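Local coordinates for protein 3-hexulose-6-phosphate synthase (Mycobacterium gastri, PDB 3AJX) that is an enzyme of the HUMPS family that folds as a closed parallel beta/alpha barrel, a TIM barrel, and binds a magnesium ion, at residues I28-T33 with V182-G187; P34-E39 with V56-K61; I7-T12 with L16-K21; D71-F74 with L80-V83. The protein carries 1 engineered substitution. All coordinates share one frame; numbering follows the deposited sequence.

Interaction 1 (I28-T33 with V182-G187). With SO4 (sulfate ion), chain G.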
loop_
_atom_site.group_PDB
_atom_site.type_symbol
_atom_site.label_atom_id
_atom_site.label_comp_id
_atom_site.label_asym_id
_atom_site.label_seq_id
_atom_site.Cartn_x
_atom_site.Cartn_y
_atom_site.Cartn_z
ATOM N N ILE A 28 6.653 18.624 9.547
ATOM C CA ILE A 28 6.032 17.311 9.463
ATOM C C ILE A 28 7.071 16.211 9.351
ATOM O O ILE A 28 8.025 16.324 8.579
ATOM C CB ILE A 28 5.101 17.245 8.225
ATOM C CG1 ILE A 28 4.028 18.329 8.334
ATOM C CG2 ILE A 28 4.469 15.859 8.099
ATOM C CD1 ILE A 28 3.163 18.449 7.104
ATOM N N ILE A 29 6.891 15.157 10.141
ATOM C CA ILE A 29 7.784 14.005 10.103
ATOM C C ILE A 29 6.992 12.848 9.510
ATOM O O ILE A 29 6.020 12.377 10.105
ATOM C CB ILE A 29 8.259 13.595 11.508
ATOM C CG1 ILE A 29 9.081 14.725 12.125
ATOM C CG2 ILE A 29 9.107 12.331 11.420
ATOM C CD1 ILE A 29 9.420 14.497 13.585
ATOM N N GLU A 30 7.406 12.408 8.328
ATOM C CA GLU A 30 6.738 11.310 7.644
ATOM C C GLU A 30 7.431 9.971 7.840
ATOM O O GLU A 30 8.651 9.871 7.715
ATOM C CB GLU A 30 6.666 11.585 6.139
ATOM C CG GLU A 30 6.226 10.377 5.318
ATOM C CD GLU A 30 6.508 10.537 3.837
ATOM O OE1 GLU A 30 6.411 11.673 3.334
ATOM O OE2 GLU A 30 6.822 9.520 3.176
ATOM N N LEU A 31 6.637 8.951 8.152
ATOM C CA LEU A 31 7.142 7.590 8.294
ATOM C C LEU A 31 6.759 6.970 6.953
ATOM O O LEU A 31 5.576 6.787 6.658
ATOM C CB LEU A 31 6.444 6.847 9.441
ATOM C CG LEU A 31 6.653 7.330 10.884
ATOM C CD1 LEU A 31 8.143 7.465 11.166
ATOM C CD2 LEU A 31 5.957 8.657 11.093
ATOM N N GLY A 32 7.764 6.670 6.141
ATOM C CA GLY A 32 7.520 6.118 4.822
ATOM C C GLY A 32 6.802 4.787 4.769
ATOM O O GLY A 32 6.755 4.042 5.746
ATOM N N THR A 33 6.248 4.488 3.601
ATOM C CA THR A 33 5.521 3.246 3.401
ATOM C C THR A 33 6.391 2.016 3.676
ATOM O O THR A 33 5.961 1.092 4.362
ATOM C CB THR A 33 4.946 3.185 1.977
ATOM O OG1 THR A 33 4.212 4.390 1.717
ATOM C CG2 THR A 33 4.012 1.998 1.834
ATOM N N VAL A 182 3.052 22.309 1.359
ATOM C CA VAL A 182 4.129 21.518 1.943
ATOM C C VAL A 182 5.121 21.050 0.885
ATOM O O VAL A 182 4.731 20.623 -0.199
ATOM C CB VAL A 182 3.567 20.247 2.639
ATOM C CG1 VAL A 182 4.705 19.456 3.280
ATOM C CG2 VAL A 182 2.523 20.630 3.683
ATOM N N ALA A 183 6.408 21.149 1.203
ATOM C CA ALA A 183 7.456 20.668 0.319
ATOM C C ALA A 183 7.988 19.431 1.038
ATOM O O ALA A 183 8.376 19.509 2.204
ATOM C CB ALA A 183 8.562 21.711 0.169
ATOM N N VAL A 184 7.979 18.288 0.355
ATOM C CA VAL A 184 8.456 17.041 0.945
ATOM C C VAL A 184 9.867 16.732 0.467
ATOM O O VAL A 184 10.156 16.809 -0.725
ATOM C CB VAL A 184 7.554 15.845 0.558
ATOM C CG1 VAL A 184 8.063 14.569 1.219
ATOM C CG2 VAL A 184 6.122 16.122 0.973
ATOM N N ALA A 185 10.742 16.388 1.401
ATOM C CA ALA A 185 12.114 16.046 1.056
ATOM C C ALA A 185 12.463 14.692 1.665
ATOM O O ALA A 185 12.338 14.493 2.875
ATOM C CB ALA A 185 13.070 17.121 1.569
ATOM N N GLY A 186 12.887 13.761 0.816
ATOM C CA GLY A 186 13.261 12.436 1.278
ATOM C C GLY A 186 14.750 12.182 1.124
ATOM O O GLY A 186 15.518 12.405 2.059
ATOM N N GLY A 187 15.154 11.726 -0.058
ATOM C CA GLY A 187 16.554 11.435 -0.315
ATOM C C GLY A 187 17.501 12.594 -0.066
ATOM O O GLY A 187 18.649 12.387 0.327
HETATM S S SO4 G . 11.911 12.071 -2.186
HETATM O O1 SO4 G . 13.111 11.208 -2.222
HETATM O O2 SO4 G . 11.103 11.875 -3.406
HETATM O O3 SO4 G . 12.331 13.484 -2.105
HETATM O O4 SO4 G . 11.106 11.730 -0.999
#
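In the interior of the TIM barrel, I28 and E30 from strand 28-31 reach across to V182 and V184 from strand 182-185. The two strands are not neighbours in the sheet, and no hydrogen bond joins them. Their side chains meet inside the closed sheet instead. Nearer the N-terminal ends of the strands, I28 CD1 lies 4.1 Å from V182 CG2, a plain apolar contact. These two side chains lie crosswise. One step further along, E30 OE1 comes within 3.9 Å of V184 CG1, so a methyl group rests beside one carboxylate oxygen. The E30 chain is extended, with CG anti to the backbone N (chi1 169°). This carries the carboxylate inward to the magnesium ion, though its nearest atom stays about 3 Å from the metal, long for a direct bond. E30 belongs to the metal site together with D59. Beyond strand 182-185, the chain turns into helix 187-190, with G186 at its N-cap. Here a sulfate ion, probably from the crystallisation liquor, is held by backbone amides. G186 N gives a bent bond of 3.0 Å to sulfate O3 (146°). G187 N gives an almost straight bond of 3.0 Å to sulfate O1 (178°). Q140 NE2 and G166 N also bond to it. Such a site is consistent with the phosphate-binding position of many TIM barrels. Strand 2-7 lies between the two strands, and its Q4 touches I28, V182 and V184. On the other side of strand 28-31, F57 of strand 55-62 packs against I28 and E30.

Interaction 2 (P34-E39 with V56-K61). Engineered in segment 34-39: K37 (natural residue Glu). With MG (magnesium ion), chain F.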
loop_
_atom_site.group_PDB
_atom_site.type_symbol
_atom_site.label_atom_id
_atom_site.label_comp_id
_atom_site.label_asym_id
_atom_site.label_seq_id
_atom_site.Cartn_x
_atom_site.Cartn_y
_atom_site.Cartn_z
ATOM N N PRO A 34 7.630 1.983 3.149
ATOM C CA PRO A 34 8.467 0.807 3.415
ATOM C C PRO A 34 8.800 0.661 4.902
ATOM O O PRO A 34 8.940 -0.450 5.409
ATOM C CB PRO A 34 9.704 1.059 2.551
ATOM C CG PRO A 34 9.782 2.555 2.498
ATOM C CD PRO A 34 8.341 2.956 2.300
ATOM N N LEU A 35 8.919 1.788 5.597
ATOM C CA LEU A 35 9.225 1.782 7.026
ATOM C C LEU A 35 8.077 1.176 7.829
ATOM O O LEU A 35 8.290 0.382 8.752
ATOM C CB LEU A 35 9.492 3.208 7.512
ATOM C CG LEU A 35 9.801 3.393 9.002
ATOM C CD1 LEU A 35 11.014 2.553 9.383
ATOM C CD2 LEU A 35 10.069 4.865 9.299
ATOM N N ILE A 36 6.855 1.558 7.481
ATOM C CA ILE A 36 5.682 1.034 8.163
ATOM C C ILE A 36 5.526 -0.458 7.872
ATOM O O ILE A 36 5.223 -1.240 8.766
ATOM C CB ILE A 36 4.412 1.795 7.732
ATOM C CG1 ILE A 36 4.488 3.238 8.252
ATOM C CG2 ILE A 36 3.162 1.084 8.259
ATOM C CD1 ILE A 36 3.369 4.129 7.773
ATOM N N LYS A 37 5.745 -0.865 6.628
ATOM C CA LYS A 37 5.612 -2.280 6.296
ATOM C C LYS A 37 6.718 -3.097 6.956
ATOM O O LYS A 37 6.547 -4.282 7.242
ATOM C CB LYS A 37 5.636 -2.477 4.777
ATOM C CG LYS A 37 4.414 -1.890 4.086
ATOM C CD LYS A 37 4.445 -2.075 2.579
ATOM C CE LYS A 37 3.230 -1.407 1.951
ATOM N NZ LYS A 37 3.232 -1.472 0.465
ATOM N N ALA A 38 7.847 -2.451 7.219
ATOM C CA ALA A 38 8.974 -3.132 7.837
ATOM C C ALA A 38 8.788 -3.346 9.334
ATOM O O ALA A 38 8.982 -4.456 9.841
ATOM C CB ALA A 38 10.255 -2.337 7.587
ATOM N N GLU A 39 8.390 -2.283 10.028
ATOM C CA GLU A 39 8.231 -2.303 11.483
ATOM C C GLU A 39 6.813 -2.384 12.035
ATOM O O GLU A 39 6.622 -2.747 13.197
ATOM C CB GLU A 39 8.905 -1.057 12.069
ATOM C CG GLU A 39 10.386 -0.956 11.762
ATOM C CD GLU A 39 11.239 -1.752 12.732
ATOM O OE1 GLU A 39 10.755 -2.778 13.256
ATOM O OE2 GLU A 39 12.398 -1.354 12.960
ATOM N N VAL A 56 2.957 14.165 12.830
ATOM C CA VAL A 56 3.419 12.858 12.376
ATOM C C VAL A 56 2.534 12.367 11.234
ATOM O O VAL A 56 1.318 12.247 11.373
ATOM C CB VAL A 56 3.431 11.846 13.536
ATOM C CG1 VAL A 56 3.762 10.457 13.019
ATOM C CG2 VAL A 56 4.479 12.272 14.566
ATOM N N PHE A 57 3.180 12.089 10.107
ATOM C CA PHE A 57 2.546 11.669 8.860
ATOM C C PHE A 57 2.823 10.178 8.608
ATOM O O PHE A 57 3.974 9.780 8.442
ATOM C CB PHE A 57 3.160 12.556 7.767
ATOM C CG PHE A 57 2.612 12.357 6.386
ATOM C CD1 PHE A 57 1.860 13.364 5.783
ATOM C CD2 PHE A 57 2.979 11.251 5.627
ATOM C CE1 PHE A 57 1.495 13.282 4.441
ATOM C CE2 PHE A 57 2.619 11.160 4.287
ATOM C CZ PHE A 57 1.876 12.184 3.692
ATOM N N ALA A 58 1.775 9.357 8.601
ATOM C CA ALA A 58 1.934 7.920 8.354
ATOM C C ALA A 58 1.577 7.640 6.897
ATOM O O ALA A 58 0.410 7.745 6.512
ATOM C CB ALA A 58 1.028 7.113 9.294
ATOM N N ASP A 59 2.584 7.298 6.096
ATOM C CA ASP A 59 2.384 7.035 4.671
ATOM C C ASP A 59 1.866 5.620 4.431
ATOM O O ASP A 59 2.566 4.763 3.881
ATOM C CB ASP A 59 3.701 7.239 3.912
ATOM C CG ASP A 59 3.485 7.587 2.450
ATOM O OD1 ASP A 59 2.339 7.481 1.969
ATOM O OD2 ASP A 59 4.469 7.965 1.780
ATOM N N MET A 60 0.623 5.388 4.839
ATOM C CA MET A 60 -0.015 4.084 4.691
ATOM C C MET A 60 -0.282 3.711 3.235
ATOM O O MET A 60 -0.218 2.538 2.869
ATOM C CB MET A 60 -1.345 4.074 5.454
ATOM C CG MET A 60 -1.237 4.301 6.951
ATOM S SD MET A 60 -0.522 2.890 7.827
ATOM C CE MET A 60 -1.970 1.830 8.049
ATOM N N LYS A 61 -0.567 4.720 2.411
ATOM C CA LYS A 61 -0.898 4.505 1.002
ATOM C C LYS A 61 -2.017 3.471 0.916
ATOM O O LYS A 61 -1.973 2.539 0.113
ATOM C CB LYS A 61 0.324 4.039 0.199
ATOM C CG LYS A 61 1.275 5.167 -0.185
ATOM C CD LYS A 61 2.323 4.692 -1.182
ATOM C CE LYS A 61 3.258 5.820 -1.595
ATOM N NZ LYS A 61 4.037 6.349 -0.440
HETATM MG MG MG F . 5.479 9.504 0.782
HETATM O O HOH W 1 5.239 8.790 -1.102
HETATM O O HOH W 2 5.954 11.023 0.830
HETATM O O HOH W 3 3.433 10.078 0.461
#
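I36 has CG1 beside the backbone N (chi1 -68°) and then runs out straight, which sends CD1 from helix 34-39 onto strand 56-61. M60 starts away from the helix, but its chain bends at chi2 and chi3 and brings the sulfur back to I36. CD1 of I36 sits 3.7 Å from D59 N, over the strand backbone. I36 CD1 also touches A58 CB at 4.1 Å. M60 SD lies 4.1 Å from both I36 CD1 and I36 CG2, and the two side chains are roughly perpendicular. The segment axes are 8.1 Å apart and nearly at right angles (83°). The carboxylate of D59 serves the metal. D59 OD2 binds the magnesium ion at 2.1 Å and forms a salt bridge with K61 NZ at 2.8 Å. D59 OD1 is hydrogen-bonded to T82, which fixes the rotation of the carboxylate. Two waters also bind the metal; a third is modelled too close to be trusted. K37, an engineered residue, pairs with E69 of the second subunit and also bonds to M60 O there. I36 thus packs a short helix behind a metal-binding strand end, and catalytic sites in TIM barrels lie at this C-terminal end of the strands.

Interaction 3 (I7-T12 with L16-K21)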
loop_
_atom_site.group_PDB
_atom_site.type_symbol
_atom_site.label_atom_id
_atom_site.label_comp_id
_atom_site.label_asym_id
_atom_site.label_seq_id
_atom_site.Cartn_x
_atom_site.Cartn_y
_atom_site.Cartn_z
ATOM N N ILE A 7 10.834 9.956 5.829
ATOM C CA ILE A 7 11.753 8.951 6.350
ATOM C C ILE A 7 11.439 7.602 5.705
ATOM O O ILE A 7 10.689 6.790 6.248
ATOM C CB ILE A 7 11.644 8.833 7.888
ATOM C CG1 ILE A 7 11.915 10.196 8.532
ATOM C CG2 ILE A 7 12.654 7.811 8.403
ATOM C CD1 ILE A 7 11.890 10.192 10.049
ATOM N N ASP A 8 12.012 7.383 4.528
ATOM C CA ASP A 8 11.797 6.153 3.786
ATOM C C ASP A 8 12.900 5.148 4.089
ATOM O O ASP A 8 13.552 4.627 3.183
ATOM C CB ASP A 8 11.739 6.467 2.288
ATOM C CG ASP A 8 10.472 7.205 1.901
ATOM O OD1 ASP A 8 10.497 7.987 0.926
ATOM O OD2 ASP A 8 9.437 6.994 2.569
ATOM N N LEU A 9 13.106 4.895 5.378
ATOM C CA LEU A 9 14.124 3.959 5.834
ATOM C C LEU A 9 13.473 2.636 6.233
ATOM O O LEU A 9 12.264 2.466 6.064
ATOM C CB LEU A 9 14.897 4.560 7.009
ATOM C CG LEU A 9 15.608 5.877 6.665
ATOM C CD1 LEU A 9 16.341 6.403 7.887
ATOM C CD2 LEU A 9 16.577 5.651 5.512
ATOM N N LEU A 10 14.254 1.702 6.769
ATOM C CA LEU A 10 13.699 0.394 7.111
ATOM C C LEU A 10 13.687 -0.047 8.572
ATOM O O LEU A 10 13.283 -1.173 8.867
ATOM C CB LEU A 10 14.391 -0.685 6.274
ATOM C CG LEU A 10 14.298 -0.521 4.754
ATOM C CD1 LEU A 10 15.059 -1.652 4.078
ATOM C CD2 LEU A 10 12.837 -0.520 4.315
ATOM N N SER A 11 14.123 0.808 9.490
ATOM C CA SER A 11 14.111 0.423 10.898
ATOM C C SER A 11 13.706 1.578 11.796
ATOM O O SER A 11 13.956 2.743 11.480
ATOM C CB SER A 11 15.487 -0.100 11.334
ATOM O OG SER A 11 16.428 0.952 11.461
ATOM N N THR A 12 13.074 1.243 12.916
ATOM C CA THR A 12 12.634 2.237 13.887
ATOM C C THR A 12 13.849 2.968 14.452
ATOM O O THR A 12 13.816 4.177 14.675
ATOM C CB THR A 12 11.862 1.570 15.041
ATOM O OG1 THR A 12 10.685 0.937 14.523
ATOM C CG2 THR A 12 11.466 2.602 16.087
ATOM N N LEU A 16 14.223 6.952 14.211
ATOM C CA LEU A 16 14.347 7.778 15.409
ATOM C C LEU A 16 15.625 8.611 15.386
ATOM O O LEU A 16 15.616 9.787 15.752
ATOM C CB LEU A 16 14.335 6.900 16.658
ATOM C CG LEU A 16 12.992 6.301 17.073
ATOM C CD1 LEU A 16 13.202 5.365 18.251
ATOM C CD2 LEU A 16 12.022 7.417 17.441
ATOM N N GLU A 17 16.730 8.003 14.962
ATOM C CA GLU A 17 17.991 8.725 14.903
ATOM C C GLU A 17 17.898 9.876 13.911
ATOM O O GLU A 17 18.352 10.983 14.195
ATOM C CB GLU A 17 19.133 7.782 14.509
ATOM C CG GLU A 17 20.464 8.496 14.298
ATOM C CD GLU A 17 21.629 7.538 14.145
ATOM O OE1 GLU A 17 22.740 8.001 13.799
ATOM O OE2 GLU A 17 21.439 6.325 14.379
ATOM N N LEU A 18 17.298 9.620 12.750
ATOM C CA LEU A 18 17.155 10.658 11.736
ATOM C C LEU A 18 16.231 11.764 12.219
ATOM O O LEU A 18 16.546 12.946 12.090
ATOM C CB LEU A 18 16.604 10.071 10.432
ATOM C CG LEU A 18 16.432 11.089 9.300
ATOM C CD1 LEU A 18 17.777 11.725 8.976
ATOM C CD2 LEU A 18 15.857 10.412 8.068
ATOM N N ALA A 19 15.087 11.378 12.776
ATOM C CA ALA A 19 14.125 12.356 13.272
ATOM C C ALA A 19 14.770 13.254 14.325
ATOM O O ALA A 19 14.480 14.447 14.393
ATOM C CB ALA A 19 12.907 11.646 13.859
ATOM N N GLY A 20 15.645 12.678 15.142
ATOM C CA GLY A 20 16.304 13.460 16.172
ATOM C C GLY A 20 17.211 14.540 15.608
ATOM O O GLY A 20 17.342 15.618 16.192
ATOM N N LYS A 21 17.831 14.255 14.467
ATOM C CA LYS A 21 18.746 15.197 13.828
ATOM C C LYS A 21 18.078 16.294 13.000
ATOM O O LYS A 21 18.634 17.383 12.851
ATOM C CB LYS A 21 19.721 14.446 12.919
ATOM C CG LYS A 21 20.548 13.382 13.611
ATOM C CD LYS A 21 21.487 12.718 12.622
ATOM C CE LYS A 21 22.321 11.638 13.290
ATOM N NZ LYS A 21 23.260 10.997 12.328
#
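I7 and L9 close on a single methyl of the helix, L18 CD2. I7 CG1 is 4.0 Å from L18 CD2, and L9 CD1 is also 4.0 Å from L18 CD2. L18 CG stands anti to the backbone N (chi1 -179°), which turns the branched end toward 7-12, where CD2 touches both. I7 and L18 run antiparallel alongside each other, whereas L9 comes across L18 from the flank. Next to this centre, I7 CD1 meets A19 CB at 4.2 Å. Y190 of helix 187-190 packs on both L9 and L18. Further out, T12 and L16 extend alongside in the same direction, with T12 CG2 3.9 Å from L16 CD1. Their backbones are joined by the first turn of helix 12-22, where L16 N donates to T12 O at 2.8 Å. At the polar edge, S11 holds the N-cap position, and its OG accepts a bond from A14 N. T12 N is taken by E39 OE2 from helix 33-39. The contact is therefore mostly apolar between the strand end with its following loop and the helix, while its polar groups gather at the helix start. There S11 and E39 satisfy amides that the helix itself cannot, and the negative charge of E39 would suit the helix dipole.

Interaction 4 (D71-F74 with L80-V83)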
loop_
_atom_site.group_PDB
_atom_site.type_symbol
_atom_site.label_atom_id
_atom_site.label_comp_id
_atom_site.label_asym_id
_atom_site.label_seq_id
_atom_site.Cartn_x
_atom_site.Cartn_y
_atom_site.Cartn_z
ATOM N N ASP A 71 -7.938 4.464 10.854
ATOM C CA ASP A 71 -8.163 4.378 12.287
ATOM C C ASP A 71 -6.989 3.803 13.072
ATOM O O ASP A 71 -6.578 4.378 14.081
ATOM C CB ASP A 71 -9.414 3.552 12.581
ATOM C CG ASP A 71 -10.045 3.918 13.909
ATOM O OD1 ASP A 71 -10.406 5.101 14.086
ATOM O OD2 ASP A 71 -10.181 3.031 14.775
ATOM N N ILE A 72 -6.443 2.678 12.629
ATOM C CA ILE A 72 -5.339 2.089 13.377
ATOM C C ILE A 72 -4.090 2.966 13.354
ATOM O O ILE A 72 -3.340 3.009 14.333
ATOM C CB ILE A 72 -5.020 0.643 12.895
ATOM C CG1 ILE A 72 -4.529 0.643 11.444
ATOM C CG2 ILE A 72 -6.265 -0.230 13.060
ATOM C CD1 ILE A 72 -4.195 -0.754 10.920
ATOM N N ALA A 73 -3.872 3.687 12.255
ATOM C CA ALA A 73 -2.713 4.571 12.157
ATOM C C ALA A 73 -2.905 5.786 13.073
ATOM O O ALA A 73 -1.972 6.216 13.757
ATOM C CB ALA A 73 -2.515 5.019 10.707
ATOM N N PHE A 74 -4.115 6.339 13.086
ATOM C CA PHE A 74 -4.417 7.485 13.942
ATOM C C PHE A 74 -4.271 7.090 15.407
ATOM O O PHE A 74 -3.686 7.825 16.205
ATOM C CB PHE A 74 -5.847 7.983 13.692
ATOM C CG PHE A 74 -6.015 8.749 12.405
ATOM C CD1 PHE A 74 -7.168 8.593 11.642
ATOM C CD2 PHE A 74 -5.040 9.640 11.971
ATOM C CE1 PHE A 74 -7.349 9.312 10.465
ATOM C CE2 PHE A 74 -5.213 10.369 10.790
ATOM C CZ PHE A 74 -6.370 10.203 10.038
ATOM N N LEU A 80 -1.674 12.545 10.510
ATOM C CA LEU A 80 -2.094 12.519 9.115
ATOM C C LEU A 80 -1.799 11.139 8.543
ATOM O O LEU A 80 -0.802 10.513 8.902
ATOM C CB LEU A 80 -1.323 13.567 8.303
ATOM C CG LEU A 80 -1.522 15.046 8.652
ATOM C CD1 LEU A 80 -0.482 15.885 7.913
ATOM C CD2 LEU A 80 -2.932 15.476 8.286
ATOM N N VAL A 81 -2.667 10.669 7.653
ATOM C CA VAL A 81 -2.486 9.370 7.019
ATOM C C VAL A 81 -2.766 9.516 5.531
ATOM O O VAL A 81 -3.588 10.338 5.130
ATOM C CB VAL A 81 -3.453 8.312 7.595
ATOM C CG1 VAL A 81 -3.221 8.151 9.088
ATOM C CG2 VAL A 81 -4.889 8.709 7.313
ATOM N N THR A 82 -2.070 8.729 4.717
ATOM C CA THR A 82 -2.284 8.786 3.279
ATOM C C THR A 82 -3.141 7.646 2.773
ATOM O O THR A 82 -3.066 6.520 3.269
ATOM C CB THR A 82 -0.963 8.748 2.468
ATOM O OG1 THR A 82 -0.216 7.570 2.792
ATOM C CG2 THR A 82 -0.136 9.972 2.751
ATOM N N VAL A 83 -3.962 7.970 1.780
ATOM C CA VAL A 83 -4.828 7.017 1.104
ATOM C C VAL A 83 -4.517 7.296 -0.359
ATOM O O VAL A 83 -4.338 8.453 -0.739
ATOM C CB VAL A 83 -6.320 7.308 1.356
ATOM C CG1 VAL A 83 -7.188 6.334 0.557
ATOM C CG2 VAL A 83 -6.625 7.205 2.835
#
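F74 and V81 meet with their side chains set transversely, a methyl of V81 laid over one face of the ring. V81 CG1 is 3.9 Å from the centroid of the F74 ring and 29° off its normal, a CH-pi contact. The ring atom closest to V81 CG1 is F74 CE2, at 3.4 Å. The second methyl meets the far end of the ring, with V81 CG2 3.4 Å from F74 CZ. Both branches of the valine are therefore used. The first torsion of V81 (chi1 -60°) turns CG1 to the helix and sets CG2 between the backbone N and the carbonyl carbon. V81 CG1 touches A73 CB at 3.6 Å as well as the ring. L80 approaches the ring differently. L80 CA lies at the ring edge, near the ring plane, 4.1 Å from F74 CE2. No hydrogen bond links the two segments. Around them, A99 of helix 89-102 packs on F74, M60 touches A73, and V106 of the next strand touches V81. This packing of helix 66-75 on strand 80-84 closes the beta-alpha-beta unit that begins with strand 55-62, the repeating crossover of a TIM barrel.

Interactions 1, 2 and 4 all reach the barrel sheet, and interaction 3 lies at the end of its first strand. Interactions 1 and 2 supply the two residues of the magnesium site, D59 bonded directly and E30 farther off, and are joined by T33 OG1 to D59 O at 2.7 Å. Segment 80-83 of interaction 4 reaches the site through T82. Interaction 3 meets interaction 1 through strand pairing, with I7 N 2.9 Å from E30 O. Interactions 3 and 4 do not touch, and their centres are about 19 Å apart. Interactions 2 and 4 lie inside the long loop closed by interaction 1.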